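Local coordinates for uncharacterized protein lp_2219 (Lactobacillus plantarum, PDB 3HFQ) that is of unknown function but folds as a seven-bladed beta-propeller of the lactonase family, and may therefore act on a lactone as some relatives do, at residues 61-67 with 79-85; 252-256 with 315-320; 261-266 with 277-283. The protein carries 1 engineered substitution. One frame throughout, in Å; residues are numbered along the deposited sequence.

Contact 1. Residues 61-67 with 79-85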
loop_
_atom_site.group_PDB
_atom_site.type_symbol
_atom_site.label_atom_id
_atom_site.label_comp_id
_atom_site.label_asym_id
_atom_site.label_seq_id
_atom_site.Cartn_x
_atom_site.Cartn_y
_atom_site.Cartn_z
ATOM N N ASP A 61 -20.600 -10.795 -7.730
ATOM C CA ASP A 61 -19.785 -10.864 -8.926
ATOM C C ASP A 61 -19.370 -9.472 -9.378
ATOM O O ASP A 61 -18.928 -9.283 -10.508
ATOM C CB ASP A 61 -20.518 -11.614 -10.059
ATOM C CG ASP A 61 -21.930 -11.092 -10.328
ATOM O OD1 ASP A 61 -22.430 -10.217 -9.588
ATOM O OD2 ASP A 61 -22.549 -11.586 -11.299
ATOM N N GLU A 62 -19.520 -8.498 -8.487
ATOM C CA GLU A 62 -19.119 -7.131 -8.792
ATOM C C GLU A 62 -18.094 -6.687 -7.759
ATOM O O GLU A 62 -18.066 -7.197 -6.638
ATOM C CB GLU A 62 -20.315 -6.176 -8.772
ATOM C CG GLU A 62 -21.271 -6.340 -9.945
ATOM C CD GLU A 62 -22.263 -5.198 -10.040
ATOM O OE1 GLU A 62 -23.119 -5.074 -9.139
ATOM O OE2 GLU A 62 -22.177 -4.417 -11.009
ATOM N N GLY A 63 -17.251 -5.737 -8.143
ATOM C CA GLY A 63 -16.233 -5.251 -7.233
ATOM C C GLY A 63 -15.970 -3.779 -7.455
ATOM O O GLY A 63 -16.220 -3.257 -8.539
ATOM N N GLY A 64 -15.465 -3.105 -6.431
ATOM C CA GLY A 64 -15.187 -1.688 -6.566
ATOM C C GLY A 64 -14.753 -1.069 -5.256
ATOM O O GLY A 64 -13.974 -1.663 -4.513
ATOM N N ILE A 65 -15.270 0.121 -4.971
ATOM C CA ILE A 65 -14.924 0.847 -3.754
ATOM C C ILE A 65 -16.156 1.231 -2.941
ATOM O O ILE A 65 -17.178 1.636 -3.496
ATOM C CB ILE A 65 -14.158 2.144 -4.093
ATOM C CG1 ILE A 65 -12.885 1.809 -4.880
ATOM C CG2 ILE A 65 -13.830 2.910 -2.812
ATOM C CD1 ILE A 65 -11.845 1.015 -4.094
ATOM N N ALA A 66 -16.049 1.101 -1.622
ATOM C CA ALA A 66 -17.136 1.462 -0.719
ATOM C C ALA A 66 -16.703 2.702 0.053
ATOM O O ALA A 66 -15.537 2.829 0.426
ATOM C CB ALA A 66 -17.422 0.319 0.253
ATOM N N ALA A 67 -17.648 3.610 0.280
ATOM C CA ALA A 67 -17.384 4.845 1.006
ATOM C C ALA A 67 -18.094 4.828 2.353
ATOM O O ALA A 67 -19.280 4.492 2.437
ATOM C CB ALA A 67 -17.858 6.045 0.184
ATOM N N ASN A 79 -22.063 5.001 0.290
ATOM C CA ASN A 79 -22.465 4.382 -0.970
ATOM C C ASN A 79 -21.310 3.539 -1.488
ATOM O O ASN A 79 -20.263 3.453 -0.842
ATOM C CB ASN A 79 -22.868 5.453 -2.004
ATOM C CG ASN A 79 -21.685 6.030 -2.768
ATOM O OD1 ASN A 79 -20.636 6.332 -2.194
ATOM N ND2 ASN A 79 -21.861 6.207 -4.073
ATOM N N THR A 80 -21.514 2.885 -2.627
ATOM C CA THR A 80 -20.462 2.078 -3.227
ATOM C C THR A 80 -20.492 2.293 -4.728
ATOM O O THR A 80 -21.524 2.662 -5.288
ATOM C CB THR A 80 -20.646 0.557 -2.957
ATOM O OG1 THR A 80 -21.765 0.065 -3.704
ATOM C CG2 THR A 80 -20.874 0.296 -1.474
ATOM N N VAL A 81 -19.350 2.084 -5.368
ATOM C CA VAL A 81 -19.237 2.204 -6.813
ATOM C C VAL A 81 -18.613 0.892 -7.251
ATOM O O VAL A 81 -17.417 0.674 -7.068
ATOM C CB VAL A 81 -18.318 3.368 -7.222
ATOM C CG1 VAL A 81 -18.134 3.376 -8.731
ATOM C CG2 VAL A 81 -18.920 4.691 -6.755
ATOM N N VAL A 82 -19.433 0.008 -7.808
ATOM C CA VAL A 82 -18.950 -1.290 -8.236
ATOM C C VAL A 82 -19.292 -1.575 -9.688
ATOM O O VAL A 82 -20.138 -0.909 -10.284
ATOM C CB VAL A 82 -19.541 -2.410 -7.354
ATOM C CG1 VAL A 82 -19.057 -2.245 -5.914
ATOM C CG2 VAL A 82 -21.061 -2.364 -7.405
ATOM N N ALA A 83 -18.622 -2.572 -10.250
ATOM C CA ALA A 83 -18.841 -2.961 -11.634
ATOM C C ALA A 83 -18.563 -4.448 -11.774
ATOM O O ALA A 83 -17.805 -5.022 -10.994
ATOM C CB ALA A 83 -17.917 -2.170 -12.553
ATOM N N PRO A 84 -19.188 -5.099 -12.764
ATOM C CA PRO A 84 -18.947 -6.531 -12.943
ATOM C C PRO A 84 -17.452 -6.825 -13.019
ATOM O O PRO A 84 -16.700 -6.130 -13.707
ATOM C CB PRO A 84 -19.698 -6.858 -14.243
ATOM C CG PRO A 84 -19.949 -5.505 -14.890
ATOM C CD PRO A 84 -20.191 -4.605 -13.723
ATOM N N GLY A 85 -17.024 -7.844 -12.283
ATOM C CA GLY A 85 -15.621 -8.202 -12.270
ATOM C C GLY A 85 -15.045 -8.253 -10.866
ATOM O O GLY A 85 -15.767 -8.142 -9.867
#
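E62 and V82 lose the most surface here, followed by N79. They belong to strands 62-71 and 74-84, the third and the fourth, outermost, strand of one four-stranded propeller blade. Segments 62-67 and 79-84 run antiparallel at 154°, with axes 4.3 Å apart. E62 lies along the neighbouring strand: its OE1 is 3.8 Å from V82 CG2, and its OE2 is 3.4 Å from P84 CD. V82 also reaches back over the backbone, with CG1 3.7 Å from G64 N. G64 leaves room for this close approach, since a CB there would clash with V81 O and V82 CA. G64 CA instead makes a CA-H...O contact of 3.3 Å with V81 O. Backbone hydrogen bonds pair G63 with A83 (3.0 Å N to O in both directions) and I65 with V81 (I65 N to V81 O 3.1 Å, V81 N to I65 O 2.9 Å). G85 N to D61 O (3.0 Å) continues them at one end. At the other, A67 N bonds N79 O at 2.8 Å, and N79 OD1 is 3.7 Å from A67 CB. Main-chain bonds thus pair the strands, and E62 and V82 pack across them. Apolar packing of I65 and V81 on L121 and M113, with polar bonds from N79 OD1 to L121 N and P84 O to K107 NZ, ties the hairpin to the next blade.

Contact 2. Residues 252-256 with 315-320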
loop_
_atom_site.group_PDB
_atom_site.type_symbol
_atom_site.label_atom_id
_atom_site.label_comp_id
_atom_site.label_asym_id
_atom_site.label_seq_id
_atom_site.Cartn_x
_atom_site.Cartn_y
_atom_site.Cartn_z
ATOM N N HIS A 252 15.176 9.096 6.074
ATOM C CA HIS A 252 16.421 8.379 6.344
ATOM C C HIS A 252 16.345 6.859 6.315
ATOM O O HIS A 252 17.362 6.189 6.108
ATOM C CB HIS A 252 16.975 8.811 7.703
ATOM C CG HIS A 252 17.390 10.249 7.751
ATOM N ND1 HIS A 252 17.189 11.042 8.866
ATOM C CD2 HIS A 252 18.012 11.031 6.844
ATOM C CE1 HIS A 252 17.670 12.247 8.634
ATOM N NE2 HIS A 252 18.177 12.269 7.411
ATOM N N PHE A 253 15.158 6.305 6.529
ATOM C CA PHE A 253 15.022 4.857 6.550
ATOM C C PHE A 253 13.883 4.313 5.701
ATOM O O PHE A 253 12.761 4.819 5.745
ATOM C CB PHE A 253 14.880 4.394 7.999
ATOM C CG PHE A 253 16.086 4.703 8.840
ATOM C CD1 PHE A 253 17.238 3.934 8.731
ATOM C CD2 PHE A 253 16.091 5.801 9.694
ATOM C CE1 PHE A 253 18.383 4.256 9.459
ATOM C CE2 PHE A 253 17.232 6.134 10.427
ATOM C CZ PHE A 253 18.378 5.359 10.308
ATOM N N LEU A 254 14.194 3.275 4.928
ATOM C CA LEU A 254 13.228 2.626 4.047
ATOM C C LEU A 254 12.903 1.238 4.592
ATOM O O LEU A 254 13.789 0.518 5.059
ATOM C CB LEU A 254 13.806 2.501 2.634
ATOM C CG LEU A 254 12.886 2.004 1.512
ATOM C CD1 LEU A 254 11.853 3.083 1.176
ATOM C CD2 LEU A 254 13.717 1.691 0.278
ATOM N N TYR A 255 11.629 0.861 4.531
ATOM C CA TYR A 255 11.198 -0.440 5.022
ATOM C C TYR A 255 10.401 -1.185 3.954
ATOM O O TYR A 255 9.651 -0.572 3.197
ATOM C CB TYR A 255 10.334 -0.270 6.285
ATOM C CG TYR A 255 11.017 0.490 7.410
ATOM C CD1 TYR A 255 11.189 1.874 7.342
ATOM C CD2 TYR A 255 11.537 -0.183 8.516
ATOM C CE1 TYR A 255 11.874 2.565 8.344
ATOM C CE2 TYR A 255 12.222 0.498 9.522
ATOM C CZ TYR A 255 12.390 1.872 9.428
ATOM O OH TYR A 255 13.114 2.547 10.392
ATOM N N VAL A 256 10.574 -2.503 3.883
ATOM C CA VAL A 256 9.825 -3.310 2.923
ATOM C C VAL A 256 9.473 -4.653 3.561
ATOM O O VAL A 256 10.249 -5.191 4.351
ATOM C CB VAL A 256 10.634 -3.540 1.613
ATOM C CG1 VAL A 256 11.878 -4.366 1.888
ATOM C CG2 VAL A 256 9.757 -4.223 0.573
ATOM N N ARG A 315 10.534 1.226 17.383
ATOM C CA ARG A 315 11.460 1.681 16.354
ATOM C C ARG A 315 12.347 2.792 16.904
ATOM O O ARG A 315 11.846 3.783 17.425
ATOM C CB ARG A 315 10.684 2.203 15.137
ATOM C CG ARG A 315 11.560 2.934 14.116
ATOM C CD ARG A 315 10.756 3.451 12.919
ATOM N NE ARG A 315 11.621 4.124 11.953
ATOM C CZ ARG A 315 11.991 5.399 12.027
ATOM N NH1 ARG A 315 11.566 6.171 13.021
ATOM N NH2 ARG A 315 12.812 5.899 11.113
ATOM N N ASP A 316 13.663 2.620 16.793
ATOM C CA ASP A 316 14.605 3.630 17.270
ATOM C C ASP A 316 14.564 4.797 16.287
ATOM O O ASP A 316 14.749 4.608 15.083
ATOM C CB ASP A 316 16.019 3.045 17.343
ATOM C CG ASP A 316 17.009 3.984 18.011
ATOM O OD1 ASP A 316 17.317 5.048 17.434
ATOM O OD2 ASP A 316 17.473 3.658 19.123
ATOM N N LEU A 317 14.322 5.996 16.806
ATOM C CA LEU A 317 14.214 7.195 15.978
ATOM C C LEU A 317 15.494 7.637 15.272
ATOM O O LEU A 317 15.436 8.303 14.238
ATOM C CB LEU A 317 13.686 8.358 16.823
ATOM C CG LEU A 317 12.360 8.147 17.562
ATOM C CD1 LEU A 317 11.987 9.426 18.304
ATOM C CD2 LEU A 317 11.270 7.766 16.577
ATOM N N THR A 318 16.647 7.274 15.819
ATOM C CA THR A 318 17.905 7.682 15.206
ATOM C C THR A 318 18.556 6.591 14.359
ATOM O O THR A 318 19.136 6.881 13.314
ATOM C CB THR A 318 18.909 8.172 16.280
ATOM O OG1 THR A 318 19.295 7.078 17.121
ATOM C CG2 THR A 318 18.274 9.257 17.141
ATOM N N SER A 319 18.438 5.339 14.792
ATOM C CA SER A 319 19.038 4.218 14.065
ATOM C C SER A 319 18.084 3.582 13.059
ATOM O O SER A 319 18.519 2.901 12.131
ATOM C CB SER A 319 19.492 3.139 15.043
ATOM O OG SER A 319 18.377 2.405 15.528
ATOM N N GLY A 320 16.786 3.788 13.263
ATOM C CA GLY A 320 15.788 3.227 12.368
ATOM C C GLY A 320 15.523 1.743 12.565
ATOM O O GLY A 320 14.614 1.183 11.949
#
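R315 ends strand 309-315, and its extended side chain runs back to strand 253-259. R315 NE donates to Y255 OH at 2.7 Å. R315 NH2 lies 3.6 Å from F253 CD2, oblique to the ring. Its NH1 is bonded to E297 O. D316 starts the turn and does not touch the other segment. Its OD1 accepts from T318 N at 2.8 Å, an Asx turn. The bond from S319 N to D316 OD1 (2.9 Å) adds the Asx motif, and T318 OG1 also donates to D316 OD1 (2.9 Å). D316 O takes G320 N at 2.9 Å and tightens the bend further. This loop joins the third and fourth strands of one blade of the beta-propeller. Strand 253-259 is the second strand of the preceding blade, so the contact is a junction between adjacent blades. The CB atoms of T318 and S319 point away, and both residues meet F253 through their carbonyls. T318 O is 3.5 Å from F253 CZ, at the ring edge, and S319 O is 3.0 Å from F253 CE1. G320 then settles on the ring face: its CA is 3.6 Å from the F253 centroid and 7° off the normal, a CH-pi contact. A CB at G320 would fall 2.4 Å from F253 CG, and phi is positive (77°), so glycine suits the position on both counts. G320 O accepts from Y255 OH at 2.6 Å. That hydroxyl, already the acceptor for R315 NE, is therefore held from both ends of the loop. The Y255 side chain also packs on F291 and L322 of the later blade.

Contact 3. Residues 261-266 with 277-283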
loop_
_atom_site.group_PDB
_atom_site.type_symbol
_atom_site.label_atom_id
_atom_site.label_comp_id
_atom_site.label_asym_id
_atom_site.label_seq_id
_atom_site.Cartn_x
_atom_site.Cartn_y
_atom_site.Cartn_z
ATOM N N TYR A 261 9.849 -15.105 3.104
ATOM C CA TYR A 261 10.965 -15.035 4.039
ATOM C C TYR A 261 10.377 -14.455 5.326
ATOM O O TYR A 261 10.963 -14.554 6.407
ATOM C CB TYR A 261 12.073 -14.124 3.493
ATOM C CG TYR A 261 13.371 -14.214 4.265
ATOM C CD1 TYR A 261 14.029 -15.435 4.417
ATOM C CD2 TYR A 261 13.936 -13.085 4.854
ATOM C CE1 TYR A 261 15.214 -15.528 5.141
ATOM C CE2 TYR A 261 15.118 -13.167 5.580
ATOM C CZ TYR A 261 15.753 -14.391 5.717
ATOM O OH TYR A 261 16.922 -14.475 6.434
ATOM N N ASN A 262 9.203 -13.847 5.179
ATOM C CA ASN A 262 8.448 -13.256 6.279
ATOM C C ASN A 262 9.213 -12.329 7.216
ATOM O O ASN A 262 9.334 -12.591 8.418
ATOM C CB ASN A 262 7.765 -14.365 7.093
ATOM C CG ASN A 262 6.809 -15.194 6.254
ATOM O OD1 ASN A 262 6.198 -14.691 5.309
ATOM N ND2 ASN A 262 6.663 -16.469 6.605
ATOM N N THR A 263 9.710 -11.226 6.668
ATOM C CA THR A 263 10.447 -10.250 7.460
ATOM C C THR A 263 10.166 -8.849 6.959
ATOM O O THR A 263 9.493 -8.648 5.949
ATOM C CB THR A 263 11.969 -10.405 7.304
ATOM O OG1 THR A 263 12.319 -10.120 5.943
ATOM C CG2 THR A 263 12.424 -11.809 7.658
ATOM N N LEU A 264 10.691 -7.883 7.699
ATOM C CA LEU A 264 10.635 -6.492 7.304
ATOM C C LEU A 264 12.123 -6.242 7.128
ATOM O O LEU A 264 12.914 -6.570 8.016
ATOM C CB LEU A 264 10.088 -5.586 8.411
ATOM C CG LEU A 264 8.601 -5.654 8.774
ATOM C CD1 LEU A 264 8.251 -4.432 9.617
ATOM C CD2 LEU A 264 7.747 -5.678 7.511
ATOM N N ALA A 265 12.516 -5.717 5.974
ATOM C CA ALA A 265 13.923 -5.425 5.731
ATOM C C ALA A 265 14.065 -3.917 5.869
ATOM O O ALA A 265 13.280 -3.159 5.304
ATOM C CB ALA A 265 14.327 -5.874 4.333
ATOM N N VAL A 266 15.064 -3.489 6.628
ATOM C CA VAL A 266 15.292 -2.072 6.863
ATOM C C VAL A 266 16.524 -1.587 6.116
ATOM O O VAL A 266 17.593 -2.208 6.187
ATOM C CB VAL A 266 15.497 -1.795 8.363
ATOM C CG1 VAL A 266 15.531 -0.300 8.615
ATOM C CG2 VAL A 266 14.388 -2.464 9.170
ATOM N N LEU A 277 21.188 -2.173 3.336
ATOM C CA LEU A 277 20.424 -3.053 4.221
ATOM C C LEU A 277 21.059 -3.061 5.606
ATOM O O LEU A 277 22.242 -3.363 5.745
ATOM C CB LEU A 277 20.412 -4.481 3.670
ATOM C CG LEU A 277 19.631 -5.513 4.489
ATOM C CD1 LEU A 277 18.145 -5.217 4.381
ATOM C CD2 LEU A 277 19.932 -6.910 3.978
ATOM N N ILE A 278 20.281 -2.730 6.631
ATOM C CA ILE A 278 20.822 -2.714 7.983
ATOM C C ILE A 278 20.121 -3.677 8.937
ATOM O O ILE A 278 20.604 -3.912 10.046
ATOM C CB ILE A 278 20.792 -1.289 8.595
ATOM C CG1 ILE A 278 19.351 -0.792 8.716
ATOM C CG2 ILE A 278 21.607 -0.332 7.731
ATOM C CD1 ILE A 278 19.215 0.452 9.566
ATOM N N GLN A 279 18.989 -4.236 8.516
ATOM C CA GLN A 279 18.266 -5.178 9.367
ATOM C C GLN A 279 17.191 -6.004 8.658
ATOM O O GLN A 279 16.529 -5.536 7.734
ATOM C CB GLN A 279 17.625 -4.440 10.557
ATOM C CG GLN A 279 16.759 -5.339 11.453
ATOM C CD GLN A 279 16.135 -4.607 12.637
ATOM O OE1 GLN A 279 15.711 -3.457 12.521
ATOM N NE2 GLN A 279 16.056 -5.286 13.777
ATOM N N GLN A 280 17.051 -7.249 9.106
ATOM C CA GLN A 280 16.045 -8.186 8.614
ATOM C C GLN A 280 15.404 -8.706 9.901
ATOM O O GLN A 280 16.079 -9.336 10.714
ATOM C CB GLN A 280 16.693 -9.356 7.865
ATOM C CG GLN A 280 17.180 -9.050 6.451
ATOM C CD GLN A 280 16.071 -9.075 5.413
ATOM O OE1 GLN A 280 16.332 -8.965 4.211
ATOM N NE2 GLN A 280 14.826 -9.217 5.866
ATOM N N ILE A 281 14.118 -8.432 10.102
ATOM C CA ILE A 281 13.447 -8.880 11.320
ATOM C C ILE A 281 12.139 -9.600 11.020
ATOM O O ILE A 281 11.310 -9.121 10.247
ATOM C CB ILE A 281 13.197 -7.685 12.276
ATOM C CG1 ILE A 281 12.584 -8.177 13.589
ATOM C CG2 ILE A 281 12.306 -6.648 11.596
ATOM C CD1 ILE A 281 12.606 -7.142 14.696
ATOM N N SER A 282 11.966 -10.770 11.629
ATOM C CA SER A 282 10.768 -11.568 11.418
ATOM C C SER A 282 9.497 -10.804 11.766
ATOM O O SER A 282 9.486 -9.994 12.694
ATOM C CB SER A 282 10.834 -12.844 12.263
ATOM O OG SER A 282 9.622 -13.573 12.179
ATOM N N THR A 283 8.429 -11.070 11.017
ATOM C CA THR A 283 7.143 -10.432 11.268
ATOM C C THR A 283 6.310 -11.288 12.229
ATOM O O THR A 283 5.170 -10.953 12.545
ATOM C CB THR A 283 6.358 -10.211 9.957
ATOM O OG1 THR A 283 6.149 -11.464 9.291
ATOM C CG2 THR A 283 7.129 -9.272 9.033
HETATM O O HOH W 1 10.040 -14.907 9.717
#
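V266 is the apolar centre and loses the largest area to the other strand. Its CG1 is 3.9 Å from I278 CG1, and the side chain also packs on Y255. Further along the same face, L264 CB meets I281 CG2 at 4.0 Å, and L264 CG meets T283 CG2 at 3.9 Å. Y313 of the next blade packs on L264, I281 and T283. On the other face, A265 CB is 3.9 Å from L277 CD1. Strands 263-269 and 275-282 form the hairpin of the third and fourth strands of a propeller blade. Segments 263-266 and 277-282 run antiparallel at 165°, with axes 4.5 Å apart. L264 and I281 exchange two backbone bonds, L264 N to I281 O at 2.9 Å and I281 N to L264 O at 3.0 Å. V266 N bonds Q279 O at 2.7 Å. I278 and Q279 both face V266 in a classic beta bulge: V266 O accepts from I278 N at 2.8 Å and weakly from Q279 N at 3.4 Å. Q279 lies on the V266 face and reaches the next blade, where OE1 accepts from L322 N. At the polar end, N262 O accepts from T283 N at 3.1 Å and from water 1 at 2.7 Å. This water is hydrogen-bonded to S282 OG (2.8 Å), which also bonds E284 N. N262 OD1 accepts from G260 N, and T283 OG1 bonds N304 OD1.

Contacts 2 and 3 are neighbours, with centres 12 Å apart. They share the blade containing strands 253-259 and 263-269, where V256 O and A265 N lie 2.8 Å apart, a probable hydrogen bond. Y255 CE2 packs on V266 CG1 at 3.5 Å, and S319 O is 3.6 Å from I278 CD1. The 315-320 loop thus touches both strands of contact 3, at V266 (G320 O to V266 CG1 3.8 Å) and at I278. Contact 1 lies on the opposite side of the chain's centre. Its centre is 37 Å from that of contact 2 and 35 Å from that of contact 3. Contacts 1 and 3 hold equivalent hairpins in different blades. No active site is identified.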